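Local coordinates for protein 3-oxoadipate enol-lactonase (Burkholderia xenovorans, PDB 2XUA) that probably hydrolyses 3-oxoadipate enol-lactone, a ring-opening step in bacterial catechol metabolism, using an alpha/beta-hydrolase fold, at residues Y16-E21 / R54-D59; A26-L31 / L89-A94; A121-A126 / L210-T215. All coordinates share one frame; numbering follows the deposited sequence.

Contact 1. Residues Y16-E21 / R54-D59; sequences YRIDGE and RVLRYD
Arg-17 and Arg-57 face each other as a hydrogen-bonded pair in the antiparallel part of an alpha/beta-hydrolase sheet, where strand 12-19 runs against strand 54-58. Their two side chains lie side by side and point the same way, with guanidinium planes 76° apart. Arg-17 presents its aliphatic part to one face of the Arg-57 guanidinium: CD of Arg-17 comes to 3.3 Å from NH2 of Arg-57. Asp-19 fills the position at the edge of the same group: its OD2 forms a salt bridge with Arg-57 NH2 and accepts its nearly straight hydrogen bond (2.7 Å) on the syn side, 28° out of the carboxylate plane but almost in the guanidinium plane. Asp-176 of the second subunit bridges to both arginines, and His-180 of that subunit bonds Asp-19 OD1, so this face of the sheet belongs to the dimer interface. The face of Tyr-16, Ile-18, Leu-56 and Tyr-58 makes its contacts across the strands through carbon. Leu-56 has CG anti to the backbone N, and chi2 58° turns CD1 as a bump between two neighbours, 4.0 Å from both Tyr-16 CD1 and Ile-18 CG1. Leu-85 of helix 75-88 packs on Tyr-16 and Leu-56 there. At the end of the ladder the CB atoms of Tyr-16 and Tyr-58 meet, while the Tyr-58 hydroxyl bonds Ser-32. Four backbone hydrogen bonds hold the strands, two at Arg-17/Arg-57 and two at Asp-19/Val-55. On the Asp-19 and Arg-57 face a water accepts from Arg-57 NE at 2.9 Å, within bonding distance of Asp-19 OD2 (2.6 Å) and Arg-17 O (2.9 Å).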
loop_
_atom_site.group_PDB
_atom_site.type_symbol
_atom_site.label_atom_id
_atom_site.label_comp_id
_atom_site.label_asym_id
_atom_site.label_seq_id
_atom_site.Cartn_x
_atom_site.Cartn_y
_atom_site.Cartn_z
ATOM N N TYR B 16 -10.501 -5.922 5.152
ATOM C CA TYR B 16 -10.623 -6.662 3.890
ATOM C C TYR B 16 -10.921 -5.749 2.690
ATOM O O TYR B 16 -11.296 -4.568 2.864
ATOM C CB TYR B 16 -11.710 -7.779 3.994
ATOM C CG TYR B 16 -13.118 -7.247 4.143
ATOM C CD1 TYR B 16 -13.922 -6.986 3.017
ATOM C CD2 TYR B 16 -13.651 -7.004 5.418
ATOM C CE1 TYR B 16 -15.235 -6.443 3.169
ATOM C CE2 TYR B 16 -14.939 -6.482 5.580
ATOM C CZ TYR B 16 -15.721 -6.213 4.458
ATOM O OH TYR B 16 -16.995 -5.677 4.619
ATOM N N ARG B 17 -10.837 -6.324 1.505
ATOM C CA ARG B 17 -11.078 -5.558 0.255
ATOM C C ARG B 17 -11.703 -6.400 -0.766
ATOM O O ARG B 17 -11.227 -7.501 -0.996
ATOM C CB ARG B 17 -9.771 -4.979 -0.266
ATOM C CG ARG B 17 -9.919 -4.078 -1.473
ATOM C CD ARG B 17 -8.657 -3.186 -1.600
ATOM N NE ARG B 17 -8.604 -2.104 -0.593
ATOM C CZ ARG B 17 -7.609 -1.232 -0.477
ATOM N NH1 ARG B 17 -6.551 -1.304 -1.255
ATOM N NH2 ARG B 17 -7.628 -0.347 0.471
ATOM N N ILE B 18 -12.757 -5.889 -1.406
ATOM C CA ILE B 18 -13.449 -6.655 -2.469
ATOM C C ILE B 18 -13.276 -5.990 -3.891
ATOM O O ILE B 18 -13.393 -4.757 -4.028
ATOM C CB ILE B 18 -14.951 -6.801 -2.141
ATOM C CG1 ILE B 18 -15.156 -7.617 -0.858
ATOM C CG2 ILE B 18 -15.754 -7.424 -3.333
ATOM C CD1 ILE B 18 -16.599 -7.656 -0.320
ATOM N N ASP B 19 -12.961 -6.771 -4.924
ATOM C CA ASP B 19 -12.969 -6.234 -6.288
ATOM C C ASP B 19 -13.819 -7.133 -7.186
ATOM O O ASP B 19 -14.091 -8.271 -6.837
ATOM C CB ASP B 19 -11.533 -6.120 -6.845
ATOM C CG ASP B 19 -10.672 -5.152 -6.070
ATOM O OD1 ASP B 19 -10.576 -3.977 -6.531
ATOM O OD2 ASP B 19 -10.067 -5.564 -5.020
ATOM N N GLY B 20 -14.223 -6.602 -8.358
ATOM C CA GLY B 20 -15.189 -7.257 -9.216
ATOM C C GLY B 20 -16.584 -6.813 -8.746
ATOM O O GLY B 20 -16.725 -6.121 -7.751
ATOM N N GLU B 21 -17.637 -7.201 -9.447
ATOM C CA GLU B 21 -18.999 -6.695 -9.122
ATOM C C GLU B 21 -19.505 -7.486 -7.909
ATOM O O GLU B 21 -19.803 -8.650 -8.057
ATOM C CB GLU B 21 -19.891 -6.959 -10.335
ATOM C CG GLU B 21 -20.345 -5.714 -11.110
ATOM C CD GLU B 21 -19.282 -4.626 -11.276
ATOM O OE1 GLU B 21 -19.490 -3.491 -10.739
ATOM O OE2 GLU B 21 -18.258 -4.902 -11.947
ATOM N N ARG B 54 -15.279 -12.665 -8.449
ATOM C CA ARG B 54 -15.357 -11.688 -7.375
ATOM C C ARG B 54 -14.167 -11.983 -6.428
ATOM O O ARG B 54 -13.924 -13.143 -6.078
ATOM C CB ARG B 54 -16.701 -11.751 -6.611
ATOM C CG ARG B 54 -17.856 -11.272 -7.507
ATOM C CD ARG B 54 -19.200 -11.543 -6.863
ATOM N NE ARG B 54 -19.512 -12.975 -6.854
ATOM C CZ ARG B 54 -20.418 -13.500 -6.043
ATOM N NH1 ARG B 54 -21.069 -12.691 -5.166
ATOM N NH2 ARG B 54 -20.645 -14.814 -6.093
ATOM N N VAL B 55 -13.389 -10.924 -6.142
ATOM C CA VAL B 55 -12.148 -11.014 -5.394
ATOM C C VAL B 55 -12.229 -10.526 -3.988
ATOM O O VAL B 55 -12.618 -9.378 -3.710
ATOM C CB VAL B 55 -10.996 -10.275 -6.109
ATOM C CG1 VAL B 55 -9.676 -10.590 -5.348
ATOM C CG2 VAL B 55 -10.892 -10.769 -7.600
ATOM N N LEU B 56 -11.847 -11.386 -3.056
ATOM C CA LEU B 56 -11.674 -10.989 -1.693
ATOM C C LEU B 56 -10.222 -11.051 -1.264
ATOM O O LEU B 56 -9.569 -12.128 -1.381
ATOM C CB LEU B 56 -12.500 -11.938 -0.794
ATOM C CG LEU B 56 -12.411 -11.762 0.702
ATOM C CD1 LEU B 56 -12.857 -10.300 1.074
ATOM C CD2 LEU B 56 -13.301 -12.821 1.446
ATOM N N ARG B 57 -9.725 -9.921 -0.762
ATOM C CA ARG B 57 -8.406 -9.862 -0.109
ATOM C C ARG B 57 -8.592 -9.436 1.327
ATOM O O ARG B 57 -9.601 -8.764 1.663
ATOM C CB ARG B 57 -7.531 -8.807 -0.797
ATOM C CG ARG B 57 -7.050 -9.266 -2.156
ATOM C CD ARG B 57 -6.211 -8.094 -2.751
ATOM N NE ARG B 57 -7.106 -7.072 -3.297
ATOM C CZ ARG B 57 -6.760 -5.786 -3.562
ATOM N NH1 ARG B 57 -5.566 -5.325 -3.269
ATOM N NH2 ARG B 57 -7.615 -4.947 -4.147
ATOM N N TYR B 58 -7.616 -9.741 2.184
ATOM C CA TYR B 58 -7.739 -9.341 3.558
ATOM C C TYR B 58 -6.341 -9.247 4.165
ATOM O O TYR B 58 -5.381 -9.798 3.628
ATOM C CB TYR B 58 -8.659 -10.347 4.327
ATOM C CG TYR B 58 -8.017 -11.684 4.564
ATOM C CD1 TYR B 58 -7.478 -12.019 5.823
ATOM C CD2 TYR B 58 -7.975 -12.640 3.564
ATOM C CE1 TYR B 58 -6.836 -13.275 6.031
ATOM C CE2 TYR B 58 -7.353 -13.884 3.760
ATOM C CZ TYR B 58 -6.771 -14.169 4.987
ATOM O OH TYR B 58 -6.182 -15.384 5.173
ATOM N N ASP B 59 -6.239 -8.500 5.250
ATOM C CA ASP B 59 -5.015 -8.463 6.042
ATOM C C ASP B 59 -5.109 -9.563 7.087
ATOM O O ASP B 59 -5.989 -9.555 7.969
ATOM C CB ASP B 59 -4.818 -7.089 6.672
ATOM C CG ASP B 59 -4.346 -6.044 5.642
ATOM O OD1 ASP B 59 -3.976 -6.440 4.550
ATOM O OD2 ASP B 59 -4.321 -4.828 5.900
HETATM O O HOH W 1 -9.903 -7.685 -3.558
#

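Contact 2. Residues A26-L31 / L89-A94; sequences APWIVL and LKIARA
Ile-91 sits over one face of the Trp-28 indole, where the loop leading into strand 94-99 of the alpha/beta-hydrolase sheet folds against strand 28-32. The two side chains cross at about a right angle. CG1 of Ile-91 makes a CH-pi contact, 3.6 Å from the centroid of the five-membered ring and 15° off its normal. CD1 reaches on over the middle of the indole, 3.7 Å from Trp-28 CD2, while CG2 lies against the other end of the pyrrole ring, 3.9 Å from Trp-28 CD1. Ala-94 packs at the root of the indole, its CB 3.7 Å from Trp-28 CB and 3.8 Å from Val-30 CG2. Farther out, Ile-18 and Arg-54 also pack on the tryptophan, and Leu-56 touches Ile-91. The loop itself leaves helix 75-88 through a Schellman motif at Lys-90, and Arg-116 bonds the carbonyl oxygens of Ile-91 and Ala-92. One water joins the backbones, accepting from Trp-28 N at 2.9 Å and donating to Arg-93 O at 2.7 Å.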
loop_
_atom_site.group_PDB
_atom_site.type_symbol
_atom_site.label_atom_id
_atom_site.label_comp_id
_atom_site.label_asym_id
_atom_site.label_seq_id
_atom_site.Cartn_x
_atom_site.Cartn_y
_atom_site.Cartn_z
ATOM N N ALA B 26 -20.248 -14.171 -10.488
ATOM C CA ALA B 26 -18.988 -14.871 -10.847
ATOM C C ALA B 26 -18.569 -15.623 -9.591
ATOM O O ALA B 26 -18.916 -15.190 -8.471
ATOM C CB ALA B 26 -17.924 -13.887 -11.260
ATOM N N PRO B 27 -17.808 -16.722 -9.760
ATOM C CA PRO B 27 -17.262 -17.418 -8.612
ATOM C C PRO B 27 -16.371 -16.466 -7.803
ATOM O O PRO B 27 -15.737 -15.552 -8.365
ATOM C CB PRO B 27 -16.378 -18.526 -9.234
ATOM C CG PRO B 27 -16.681 -18.560 -10.706
ATOM C CD PRO B 27 -17.253 -17.201 -11.032
ATOM N N TRP B 28 -16.298 -16.707 -6.508
ATOM C CA TRP B 28 -15.401 -15.977 -5.635
ATOM C C TRP B 28 -13.985 -16.537 -5.711
ATOM O O TRP B 28 -13.796 -17.724 -5.971
ATOM C CB TRP B 28 -15.893 -16.113 -4.213
ATOM C CG TRP B 28 -16.939 -15.113 -3.866
ATOM C CD1 TRP B 28 -18.273 -15.355 -3.764
ATOM C CD2 TRP B 28 -16.738 -13.756 -3.474
ATOM N NE1 TRP B 28 -18.926 -14.206 -3.380
ATOM C CE2 TRP B 28 -18.016 -13.200 -3.229
ATOM C CE3 TRP B 28 -15.622 -12.927 -3.381
ATOM C CZ2 TRP B 28 -18.204 -11.851 -2.875
ATOM C CZ3 TRP B 28 -15.799 -11.554 -2.965
ATOM C CH2 TRP B 28 -17.073 -11.047 -2.730
ATOM N N ILE B 29 -12.994 -15.668 -5.488
ATOM C CA ILE B 29 -11.612 -16.091 -5.180
ATOM C C ILE B 29 -11.167 -15.334 -3.939
ATOM O O ILE B 29 -11.451 -14.113 -3.830
ATOM C CB ILE B 29 -10.634 -16.006 -6.365
ATOM C CG1 ILE B 29 -9.274 -16.604 -5.975
ATOM C CG2 ILE B 29 -10.534 -14.560 -6.879
ATOM C CD1 ILE B 29 -8.229 -16.464 -7.128
ATOM N N VAL B 30 -10.536 -16.044 -2.983
ATOM C CA VAL B 30 -10.009 -15.388 -1.767
ATOM C C VAL B 30 -8.508 -15.489 -1.895
ATOM O O VAL B 30 -7.996 -16.534 -2.255
ATOM C CB VAL B 30 -10.441 -16.161 -0.490
ATOM C CG1 VAL B 30 -9.737 -15.609 0.797
ATOM C CG2 VAL B 30 -11.984 -16.139 -0.352
ATOM N N LEU B 31 -7.805 -14.396 -1.638
ATOM C CA LEU B 31 -6.323 -14.426 -1.764
ATOM C C LEU B 31 -5.824 -14.382 -0.317
ATOM O O LEU B 31 -6.389 -13.631 0.482
ATOM C CB LEU B 31 -5.892 -13.146 -2.512
ATOM C CG LEU B 31 -6.445 -13.099 -3.945
ATOM C CD1 LEU B 31 -5.878 -11.870 -4.766
ATOM C CD2 LEU B 31 -6.123 -14.426 -4.676
ATOM N N LEU B 89 -19.405 -12.330 4.825
ATOM C CA LEU B 89 -19.779 -11.861 3.459
ATOM C C LEU B 89 -20.808 -12.738 2.729
ATOM O O LEU B 89 -21.182 -12.473 1.609
ATOM C CB LEU B 89 -18.509 -11.611 2.626
ATOM C CG LEU B 89 -17.527 -10.629 3.253
ATOM C CD1 LEU B 89 -16.227 -10.623 2.449
ATOM C CD2 LEU B 89 -18.083 -9.182 3.323
ATOM N N LYS B 90 -21.323 -13.755 3.443
ATOM C CA LYS B 90 -22.245 -14.762 2.884
ATOM C C LYS B 90 -21.619 -15.551 1.729
ATOM O O LYS B 90 -22.312 -16.069 0.832
ATOM C CB LYS B 90 -23.648 -14.168 2.554
ATOM C CG LYS B 90 -24.349 -13.549 3.792
ATOM C CD LYS B 90 -25.457 -12.527 3.368
ATOM C CE LYS B 90 -25.134 -11.018 3.733
ATOM N NZ LYS B 90 -24.661 -10.013 2.635
ATOM N N ILE B 91 -20.293 -15.618 1.715
ATOM C CA ILE B 91 -19.607 -16.361 0.648
ATOM C C ILE B 91 -19.689 -17.869 0.976
ATOM O O ILE B 91 -19.170 -18.277 2.013
ATOM C CB ILE B 91 -18.141 -15.990 0.558
ATOM C CG1 ILE B 91 -17.978 -14.557 0.056
ATOM C CG2 ILE B 91 -17.403 -16.986 -0.333
ATOM C CD1 ILE B 91 -16.563 -14.063 0.171
ATOM N N ALA B 92 -20.295 -18.670 0.110
ATOM C CA ALA B 92 -20.480 -20.060 0.478
ATOM C C ALA B 92 -19.325 -20.967 0.047
ATOM O O ALA B 92 -19.078 -21.971 0.701
ATOM C CB ALA B 92 -21.811 -20.620 -0.042
ATOM N N ARG B 93 -18.709 -20.665 -1.085
ATOM C CA ARG B 93 -17.583 -21.438 -1.586
ATOM C C ARG B 93 -16.664 -20.487 -2.333
ATOM O O ARG B 93 -17.127 -19.481 -2.894
ATOM C CB ARG B 93 -18.100 -22.508 -2.533
ATOM C CG ARG B 93 -17.119 -23.594 -2.979
ATOM C CD ARG B 93 -17.970 -24.849 -3.296
ATOM N NE ARG B 93 -17.868 -25.419 -4.646
ATOM C CZ ARG B 93 -18.139 -24.791 -5.798
ATOM N NH1 ARG B 93 -18.471 -23.504 -5.845
ATOM N NH2 ARG B 93 -18.050 -25.462 -6.942
ATOM N N ALA B 94 -15.367 -20.789 -2.391
ATOM C CA ALA B 94 -14.463 -19.921 -3.150
ATOM C C ALA B 94 -13.241 -20.669 -3.620
ATOM O O ALA B 94 -12.786 -21.643 -2.983
ATOM C CB ALA B 94 -14.032 -18.712 -2.264
HETATM O O HOH W 2 -17.797 -18.981 -5.483
#

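Contact 3. Residues A121-A126 / L210-T215; sequences ALCNTA and LVISGT
Ile-212 and Cys-123 pair side by side in the parallel part of the alpha/beta-hydrolase sheet, one strand in from its edge strand 236-240, strands 117-123 and 209-214 running 17° apart. From its CB, 4.0 Å from the sulfur of Cys-123, the isoleucine sets CG1 anti to the carbonyl carbon (chi1 -75°), 4.3 Å from that SG. Chi2 170° extends the chain, and CD1 ends 3.9 Å from Cys-123 SG, so the thiol lies against both the root and the end of one side chain; CG2 branches off, 4.7 Å from SG. Ala-121 and Leu-210 continue this face more loosely, CB to CD2 at 4.2 Å. On the reverse face Val-211 lays CG1 3.7 Å from the carbonyl oxygen of Leu-122. Three backbone bonds join the strands: Leu-122 N to Leu-210 O, Ile-212 N to Leu-122 O, and Asn-124 N to Ile-212 O at 2.8 Å. A water accepts from Thr-125 N at 3.0 Å. The face of Cys-123 and Ile-212 is covered by helix 251-263, through Phe-254 and Val-258; Leu-228 of helix 222-231 covers Leu-122 and Val-211, and strands 94-99 and 236-240 flank the pair within the sheet.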
loop_
_atom_site.group_PDB
_atom_site.type_symbol
_atom_site.label_atom_id
_atom_site.label_comp_id
_atom_site.label_asym_id
_atom_site.label_seq_id
_atom_site.Cartn_x
_atom_site.Cartn_y
_atom_site.Cartn_z
ATOM N N ALA B 121 -4.838 -22.596 -5.314
ATOM C CA ALA B 121 -3.530 -22.333 -5.901
ATOM C C ALA B 121 -2.583 -22.122 -4.694
ATOM O O ALA B 121 -2.784 -21.196 -3.899
ATOM C CB ALA B 121 -3.539 -21.061 -6.809
ATOM N N LEU B 122 -1.550 -22.954 -4.563
ATOM C CA LEU B 122 -0.770 -22.926 -3.345
ATOM C C LEU B 122 0.638 -22.440 -3.735
ATOM O O LEU B 122 1.423 -23.169 -4.350
ATOM C CB LEU B 122 -0.736 -24.320 -2.710
ATOM C CG LEU B 122 -2.122 -24.923 -2.419
ATOM C CD1 LEU B 122 -1.964 -26.455 -2.241
ATOM C CD2 LEU B 122 -2.671 -24.344 -1.139
ATOM N N CYS B 123 0.929 -21.194 -3.393
ATOM C CA CYS B 123 2.029 -20.484 -4.059
ATOM C C CYS B 123 3.196 -20.194 -3.099
ATOM O O CYS B 123 2.992 -19.778 -1.963
ATOM C CB CYS B 123 1.507 -19.186 -4.652
ATOM S SG CYS B 123 0.120 -19.481 -5.832
ATOM N N ASN B 124 4.415 -20.439 -3.580
ATOM C CA ASN B 124 5.621 -20.261 -2.785
ATOM C C ASN B 124 5.444 -20.757 -1.388
ATOM O O ASN B 124 5.640 -20.053 -0.458
ATOM C CB ASN B 124 6.032 -18.766 -2.807
ATOM C CG ASN B 124 6.453 -18.340 -4.154
ATOM O OD1 ASN B 124 7.581 -18.675 -4.608
ATOM N ND2 ASN B 124 5.547 -17.680 -4.878
ATOM N N THR B 125 5.066 -22.023 -1.253
ATOM C CA THR B 125 4.624 -22.521 0.028
ATOM C C THR B 125 5.085 -23.988 0.226
ATOM O O THR B 125 5.816 -24.525 -0.607
ATOM C CB THR B 125 3.064 -22.362 0.171
ATOM O OG1 THR B 125 2.719 -22.582 1.524
ATOM C CG2 THR B 125 2.340 -23.384 -0.657
ATOM N N ALA B 126 4.647 -24.637 1.315
ATOM C CA ALA B 126 5.011 -26.039 1.595
ATOM C C ALA B 126 4.005 -26.440 2.652
ATOM O O ALA B 126 3.441 -25.539 3.313
ATOM C CB ALA B 126 6.444 -26.144 2.262
ATOM N N LEU B 210 -3.295 -26.376 -7.751
ATOM C CA LEU B 210 -2.136 -25.914 -8.511
ATOM C C LEU B 210 -1.046 -25.565 -7.486
ATOM O O LEU B 210 -1.297 -24.890 -6.488
ATOM C CB LEU B 210 -2.489 -24.664 -9.332
ATOM C CG LEU B 210 -1.331 -23.797 -9.815
ATOM C CD1 LEU B 210 -0.538 -24.582 -10.932
ATOM C CD2 LEU B 210 -1.807 -22.438 -10.362
ATOM N N VAL B 211 0.170 -26.008 -7.715
ATOM C CA VAL B 211 1.253 -25.595 -6.808
ATOM C C VAL B 211 2.203 -24.748 -7.637
ATOM O O VAL B 211 2.623 -25.192 -8.655
ATOM C CB VAL B 211 2.005 -26.772 -6.159
ATOM C CG1 VAL B 211 3.229 -26.241 -5.287
ATOM C CG2 VAL B 211 1.097 -27.608 -5.319
ATOM N N ILE B 212 2.476 -23.505 -7.214
ATOM C CA ILE B 212 3.423 -22.635 -7.887
ATOM C C ILE B 212 4.616 -22.507 -6.930
ATOM O O ILE B 212 4.430 -22.292 -5.731
ATOM C CB ILE B 212 2.829 -21.215 -8.199
ATOM C CG1 ILE B 212 1.858 -21.269 -9.368
ATOM C CG2 ILE B 212 3.897 -20.235 -8.587
ATOM C CD1 ILE B 212 1.076 -19.984 -9.564
ATOM N N SER B 213 5.823 -22.663 -7.453
ATOM C CA SER B 213 7.038 -22.524 -6.653
ATOM C C SER B 213 8.049 -21.634 -7.463
ATOM O O SER B 213 7.944 -21.529 -8.699
ATOM C CB SER B 213 7.644 -23.882 -6.301
ATOM O OG SER B 213 6.831 -24.644 -5.433
ATOM N N GLY B 214 8.986 -20.992 -6.774
ATOM C CA GLY B 214 9.970 -20.114 -7.431
ATOM C C GLY B 214 11.312 -20.860 -7.450
ATOM O O GLY B 214 11.760 -21.420 -6.434
ATOM N N THR B 215 11.967 -20.902 -8.581
ATOM C CA THR B 215 13.190 -21.734 -8.584
ATOM C C THR B 215 14.250 -21.201 -7.629
ATOM O O THR B 215 15.022 -21.978 -7.101
ATOM C CB THR B 215 13.776 -22.055 -10.023
ATOM O OG1 THR B 215 15.188 -21.726 -10.128
ATOM C CG2 THR B 215 13.001 -21.483 -11.083
HETATM O O HOH W 3 7.627 -24.106 -2.867
HETATM O O HOH W 4 4.571 -23.760 -3.685
#

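In the fold
All three contacts reach one mixed sheet. Contacts 1 and 2 adjoin, their centres 9 Å apart: strands 54-58 and 28-32 are neighbours, and Arg-54 probably bonds both Ile-29 N, through its carbonyl O, and Ala-26 O, through NE. Their segments alternate along the chain. Contact 3 lies farther along the sheet, beyond strand 94-99, its centre 21 Å from each of the others, with nearest atoms about 7 Å from contact 2 and about 11 Å from contact 1. It is nearer the ligand than contact 1: the Asn-124 side chain is about 9 Å from bound laevulinic acid, the Tyr-58 side chain about 14 Å. Asn-124 also touches the probable Ser-100, His-244, Asp-217 triad.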